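Local coordinates for glycoside hydrolase family 61 (Trichoderma reesei QM6a, PDB 5O2X), which probably cleaves cellulose and related polysaccharides oxidatively as a copper-dependent lytic polysaccharide monooxygenase of the AA9 family, at residues D92-C97 / E110-D115; D18-P23 / L39-V44. All blocks are in the same frame, centred on the assembly; numbering follows the deposited sequence. Where two conformers were deposited one is given.

How the contacts relate
The two contacts illustrate how a beta-sandwich protein spends different chemistry on its core and on its surface loops. Contact 1 pairs neighbouring strands, 90-96 and 110-121, through backbone hydrogen bonds, and most of its residues are buried. Contact 2 joins two parts of the long loop between strand 12-15 and helix 53-56; it has no hydrogen bond across it and relies on a few apolar and carbon-to-oxygen touches, each side being shaped by its own turn. They share no element, follow one another in the chain and lie on opposite sides of its centre. The centres of contact 1 and contact 2 are about 23 Å apart. Contact 2 is the one near the copper.

Contact 1. Residues D92-C97 / E110-D115; sequences DYLANC and EFFKID
Leu94 and Phe112 form a hydrogen-bonded pair of the antiparallel ladder: Leu94 N to Phe112 O is 2.9 Å, and Phe112 N to Leu94 O is 2.8 Å. Beyond the non-hydrogen-bonded pair Tyr93-Lys113, a classic beta bulge sets Ile114 and Asp115 together against Asp92. Asp92 O takes a bond of 2.8 Å from Ile114 N and a weak one from Asp115 N, while Asp92 N donates to Asp115 O.

Apolar contacts clothe the ladder. Phe112 CG sits between backbone N and carbonyl carbon (chi1 54°). Leu94 CB lies over the face of the Phe112 ring, 4.0 Å from the ring centroid, in a CH-pi contact. Leu94 O is also over a face of that ring, 3.3 Å above its plane and offset toward the rim. An alanine in place of Phe112 would probably leave Leu94 CB without its aromatic cover and open a gap beside Leu94 O. On the sheet face that carries Tyr93, Ala95 CB covers the Phe111 ring, 3.5 Å above its plane and offset toward the rim.

Among polar groups, Asp92 OD2 and Asp115 OD1 are 2.5 Å apart; His157 binds Asp92 OD1 and Trp140 binds Asp115 OD2. Where the strands part, two waters link Asn96 and Glu110 backbones.

Strand 151-161 pairs with the other edge of 90-96, and strand 139-143 packs against Asp92, Ile114 and Asp115.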
loop_
_atom_site.group_PDB
_atom_site.type_symbol
_atom_site.label_atom_id
_atom_site.label_comp_id
_atom_site.label_asym_id
_atom_site.label_seq_id
_atom_site.Cartn_x
_atom_site.Cartn_y
_atom_site.Cartn_z
ATOM N N ASP A 92 0.248 5.066 1.778
ATOM C CA ASP A 92 -0.939 4.260 2.043
ATOM C C ASP A 92 -2.175 5.076 1.778
ATOM O O ASP A 92 -2.240 6.269 2.146
ATOM C CB ASP A 92 -1.008 3.766 3.501
ATOM C CG ASP A 92 0.079 2.762 3.780
ATOM O OD1 ASP A 92 -0.136 1.553 3.580
ATOM O OD2 ASP A 92 1.207 3.175 4.213
ATOM N N TYR A 93 -3.172 4.421 1.188
ATOM C CA TYR A 93 -4.448 5.030 0.876
ATOM C C TYR A 93 -5.573 4.131 1.365
ATOM O O TYR A 93 -5.428 2.914 1.503
ATOM C CB TYR A 93 -4.656 5.165 -0.641
ATOM C CG TYR A 93 -3.604 5.951 -1.379
ATOM C CD1 TYR A 93 -2.424 5.357 -1.808
ATOM C CD2 TYR A 93 -3.819 7.276 -1.701
ATOM C CE1 TYR A 93 -1.478 6.048 -2.524
ATOM C CE2 TYR A 93 -2.871 7.985 -2.444
ATOM C CZ TYR A 93 -1.710 7.381 -2.849
ATOM O OH TYR A 93 -0.816 8.111 -3.584
ATOM N N LEU A 94 -6.743 4.764 1.567
ATOM C CA LEU A 94 -8.001 4.044 1.734
ATOM C C LEU A 94 -8.964 4.502 0.648
ATOM O O LEU A 94 -8.926 5.672 0.238
ATOM C CB LEU A 94 -8.639 4.298 3.093
ATOM C CG LEU A 94 -7.873 3.771 4.286
ATOM C CD1 LEU A 94 -8.465 4.266 5.576
ATOM C CD2 LEU A 94 -7.849 2.261 4.332
ATOM N N ALA A 95 -9.888 3.628 0.252
ATOM C CA ALA A 95 -10.988 4.013 -0.623
ATOM C C ALA A 95 -12.228 3.322 -0.122
ATOM O O ALA A 95 -12.236 2.105 0.100
ATOM C CB ALA A 95 -10.765 3.625 -2.078
ATOM N N ASN A 96 -13.321 4.074 0.036
ATOM C CA ASN A 96 -14.575 3.488 0.476
ATOM C C ASN A 96 -15.144 2.574 -0.619
ATOM O O ASN A 96 -15.204 2.949 -1.793
ATOM C CB ASN A 96 -15.546 4.624 0.794
ATOM C CG ASN A 96 -16.658 4.180 1.726
ATOM O OD1 ASN A 96 -17.336 3.177 1.489
ATOM N ND2 ASN A 96 -16.809 4.911 2.834
ATOM N N CYS A 97 -15.576 1.387 -0.220
ATOM C CA CYS A 97 -16.161 0.433 -1.167
ATOM C C CYS A 97 -17.631 0.681 -1.430
ATOM O O CYS A 97 -18.222 0.074 -2.334
ATOM C CB CYS A 97 -15.999 -0.984 -0.642
ATOM S SG CYS A 97 -14.218 -1.373 -0.634
ATOM N N GLU A 110 -12.087 5.641 -5.013
ATOM C CA GLU A 110 -11.510 6.971 -4.896
ATOM C C GLU A 110 -10.656 7.007 -3.622
ATOM O O GLU A 110 -11.160 7.017 -2.484
ATOM C CB GLU A 110 -12.606 8.026 -4.910
ATOM C CG GLU A 110 -13.337 8.059 -6.248
ATOM C CD GLU A 110 -14.502 8.985 -6.275
ATOM O OE1 GLU A 110 -14.702 9.743 -5.316
ATOM O OE2 GLU A 110 -15.240 8.941 -7.282
ATOM N N PHE A 111 -9.351 7.008 -3.840
ATOM C CA PHE A 111 -8.362 6.823 -2.796
ATOM C C PHE A 111 -7.998 8.139 -2.135
ATOM O O PHE A 111 -7.656 9.120 -2.808
ATOM C CB PHE A 111 -7.099 6.216 -3.392
ATOM C CG PHE A 111 -7.297 4.817 -3.877
ATOM C CD1 PHE A 111 -7.300 3.750 -2.990
ATOM C CD2 PHE A 111 -7.534 4.556 -5.221
ATOM C CE1 PHE A 111 -7.524 2.445 -3.417
ATOM C CE2 PHE A 111 -7.779 3.262 -5.649
ATOM C CZ PHE A 111 -7.752 2.204 -4.761
ATOM N N PHE A 112 -8.020 8.154 -0.795
ATOM C CA PHE A 112 -7.472 9.253 -0.008
ATOM C C PHE A 112 -6.233 8.733 0.730
ATOM O O PHE A 112 -6.188 7.593 1.191
ATOM C CB PHE A 112 -8.514 9.880 0.937
ATOM C CG PHE A 112 -9.226 8.924 1.862
ATOM C CD1 PHE A 112 -10.425 8.303 1.463
ATOM C CD2 PHE A 112 -8.760 8.672 3.129
ATOM C CE1 PHE A 112 -11.087 7.473 2.308
ATOM C CE2 PHE A 112 -9.453 7.843 3.988
ATOM C CZ PHE A 112 -10.620 7.233 3.589
ATOM N N LYS A 113 -5.215 9.598 0.803
ATOM C CA LYS A 113 -3.925 9.198 1.351
ATOM C C LYS A 113 -3.901 9.350 2.859
ATOM O O LYS A 113 -4.142 10.460 3.384
ATOM C CB LYS A 113 -2.822 10.041 0.705
ATOM C CG LYS A 113 -1.429 9.579 1.085
ATOM C CD LYS A 113 -0.317 10.447 0.529
ATOM C CE LYS A 113 -0.037 10.174 -0.943
ATOM N NZ LYS A 113 0.809 11.268 -1.512
ATOM N N ILE A 114 -3.607 8.264 3.554
ATOM C CA ILE A 114 -3.521 8.294 5.015
ATOM C C ILE A 114 -2.103 8.331 5.572
ATOM O O ILE A 114 -1.957 8.700 6.734
ATOM C CB ILE A 114 -4.359 7.164 5.669
ATOM C CG1 ILE A 114 -3.866 5.771 5.333
ATOM C CG2 ILE A 114 -5.833 7.361 5.341
ATOM C CD1 ILE A 114 -4.481 4.686 6.211
ATOM N N ASP A 115 -1.079 8.011 4.785
ATOM C CA ASP A 115 0.293 8.275 5.200
ATOM C C ASP A 115 1.153 8.361 3.968
ATOM O O ASP A 115 0.755 8.019 2.842
ATOM C CB ASP A 115 0.838 7.294 6.268
ATOM C CG ASP A 115 1.420 6.000 5.756
ATOM O OD1 ASP A 115 1.106 5.631 4.608
ATOM O OD2 ASP A 115 2.173 5.350 6.525
HETATM O O HOH W 1 -13.363 6.781 -0.893
HETATM O O HOH W 2 -14.362 5.029 -3.339
#

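Contact 2. Residues D18-P23 / L39-V44; sequences DPTTFP and LDNGFV
Leu39 reaches into the turn at Pro19 and Pro23, and this is the compact part of the contact. Its CG lies 3.2 Å from Pro19 O, and its CA is 3.4 Å from the same oxygen in a CA-H...O contact. That carbonyl is buried here without a hydrogen-bonding partner, so carbon-bound hydrogens are what it meets. Chi1 (-81°) sets Leu39 CG anti to the carbonyl carbon, against Pro19 O; chi2 (63°) then places Leu39 CD1 by Pro23 CG, 3.7 Å away. The leucine and proline side chains slide past each other in opposite directions.

The other side is sparse. Thr20 offers just its methyl, CG2, which stands 3.4 Å from Asn41 OD1, the side chains crossing at about a right angle. Its hydroxyl turns to its own segment, where OG1 gives a 2.7 Å bond to the syn lone pair of Asp18 OD1. Thr20 N approaches that oxygen from above the carboxylate plane, so two bonds grip Asp18 OD1, while Thr21 OG1 holds Asp18 OD2. Asn41 OD1 makes no hydrogen bond across the contact; it is hydrogen-bonded to His3 ND1.

Each segment is thus shaped by an Asx turn, Asp18 OD1 meeting Thr20 N and Asp40 OD1 meeting Gly42 N. The pair is a loop-to-loop surface contact of the AA9 fold beside its copper site, the Asn41 side chain about 7 Å from the metal.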
loop_
_atom_site.group_PDB
_atom_site.type_symbol
_atom_site.label_atom_id
_atom_site.label_comp_id
_atom_site.label_asym_id
_atom_site.label_seq_id
_atom_site.Cartn_x
_atom_site.Cartn_y
_atom_site.Cartn_z
ATOM N N ASP A 18 -0.482 -14.352 -1.852
ATOM C CA ASP A 18 0.907 -14.671 -2.199
ATOM C C ASP A 18 0.968 -14.978 -3.688
ATOM O O ASP A 18 0.627 -16.087 -4.108
ATOM C CB ASP A 18 1.422 -15.848 -1.400
ATOM C CG ASP A 18 2.879 -16.144 -1.688
ATOM O OD1 ASP A 18 3.430 -15.511 -2.614
ATOM O OD2 ASP A 18 3.445 -17.032 -1.009
ATOM N N PRO A 19 1.383 -14.008 -4.509
ATOM C CA PRO A 19 1.407 -14.220 -5.961
ATOM C C PRO A 19 2.507 -15.195 -6.404
ATOM O O PRO A 19 2.535 -15.548 -7.591
ATOM C CB PRO A 19 1.659 -12.800 -6.497
ATOM C CG PRO A 19 2.533 -12.197 -5.430
ATOM C CD PRO A 19 1.943 -12.678 -4.146
ATOM N N THR A 20 3.401 -15.567 -5.499
ATOM C CA THR A 20 4.451 -16.540 -5.787
ATOM C C THR A 20 4.064 -17.943 -5.411
ATOM O O THR A 20 4.867 -18.877 -5.604
ATOM C CB THR A 20 5.794 -16.135 -5.162
ATOM O OG1 THR A 20 5.745 -16.255 -3.726
ATOM C CG2 THR A 20 6.206 -14.730 -5.572
ATOM N N THR A 21 2.857 -18.122 -4.872
ATOM C CA THR A 21 2.410 -19.427 -4.377
ATOM C C THR A 21 1.007 -19.724 -4.833
ATOM O O THR A 21 0.718 -20.778 -5.424
ATOM C CB THR A 21 2.530 -19.459 -2.845
ATOM O OG1 THR A 21 3.893 -19.192 -2.489
ATOM C CG2 THR A 21 2.113 -20.804 -2.279
ATOM N N PHE A 22 0.064 -18.828 -4.522
ATOM C CA PHE A 22 -1.350 -19.103 -4.785
ATOM C C PHE A 22 -1.677 -19.377 -6.242
ATOM O O PHE A 22 -2.522 -20.267 -6.476
ATOM C CB PHE A 22 -2.223 -17.953 -4.275
ATOM C CG PHE A 22 -2.350 -17.806 -2.791
ATOM C CD1 PHE A 22 -1.473 -18.347 -1.866
ATOM C CD2 PHE A 22 -3.388 -17.005 -2.308
ATOM C CE1 PHE A 22 -1.611 -18.069 -0.509
ATOM C CE2 PHE A 22 -3.548 -16.767 -0.978
ATOM C CZ PHE A 22 -2.633 -17.242 -0.073
ATOM N N PRO A 23 -1.044 -18.735 -7.241
ATOM C CA PRO A 23 -1.412 -19.030 -8.621
ATOM C C PRO A 23 -1.112 -20.473 -8.990
ATOM O O PRO A 23 -1.681 -20.994 -9.963
ATOM C CB PRO A 23 -0.561 -18.053 -9.426
ATOM C CG PRO A 23 -0.325 -16.904 -8.494
ATOM C CD PRO A 23 -0.174 -17.555 -7.162
ATOM N N LEU A 39 3.452 -12.458 -10.269
ATOM C CA LEU A 39 4.100 -13.731 -9.989
ATOM C C LEU A 39 5.635 -13.606 -9.898
ATOM O O LEU A 39 6.285 -14.419 -9.269
ATOM C CB LEU A 39 3.740 -14.781 -11.029
ATOM C CG LEU A 39 2.371 -15.473 -10.829
ATOM C CD1 LEU A 39 1.196 -14.544 -10.912
ATOM C CD2 LEU A 39 2.261 -16.594 -11.870
ATOM N N ASP A 40 6.139 -12.565 -10.563
ATOM C CA ASP A 40 7.560 -12.266 -10.589
ATOM C C ASP A 40 7.993 -11.314 -9.480
ATOM O O ASP A 40 9.132 -10.855 -9.510
ATOM C CB ASP A 40 7.949 -11.690 -11.950
ATOM C CG ASP A 40 7.322 -10.338 -12.243
ATOM O OD1 ASP A 40 6.415 -9.909 -11.490
ATOM O OD2 ASP A 40 7.686 -9.746 -13.265
ATOM N N ASN A 41 7.108 -11.011 -8.528
ATOM C CA ASN A 41 7.395 -10.026 -7.468
ATOM C C ASN A 41 7.622 -8.616 -8.039
ATOM O O ASN A 41 8.185 -7.747 -7.339
ATOM C CB ASN A 41 8.576 -10.449 -6.599
ATOM C CG ASN A 41 8.199 -11.411 -5.512
ATOM O OD1 ASN A 41 7.034 -11.479 -5.086
ATOM N ND2 ASN A 41 9.192 -12.114 -5.012
ATOM N N GLY A 42 7.131 -8.363 -9.245
ATOM C CA GLY A 42 7.443 -7.123 -9.932
ATOM C C GLY A 42 6.464 -5.981 -9.699
ATOM O O GLY A 42 5.785 -5.900 -8.659
ATOM N N PHE A 43 6.487 -5.056 -10.654
ATOM C CA PHE A 43 5.994 -3.711 -10.481
ATOM C C PHE A 43 5.037 -3.313 -11.607
ATOM O O PHE A 43 4.926 -3.958 -12.635
ATOM C CB PHE A 43 7.186 -2.731 -10.413
ATOM C CG PHE A 43 8.142 -2.872 -11.584
ATOM C CD1 PHE A 43 7.869 -2.293 -12.807
ATOM C CD2 PHE A 43 9.330 -3.605 -11.430
ATOM C CE1 PHE A 43 8.752 -2.468 -13.862
ATOM C CE2 PHE A 43 10.195 -3.782 -12.494
ATOM C CZ PHE A 43 9.914 -3.211 -13.715
ATOM N N VAL A 44 4.396 -2.168 -11.371
ATOM C CA VAL A 44 3.645 -1.418 -12.375
ATOM C C VAL A 44 4.457 -0.196 -12.747
ATOM O O VAL A 44 4.965 0.512 -11.863
ATOM C CB VAL A 44 2.240 -1.033 -11.838
ATOM C CG1 VAL A 44 1.453 -0.316 -12.920
ATOM C CG2 VAL A 44 1.492 -2.242 -11.330
#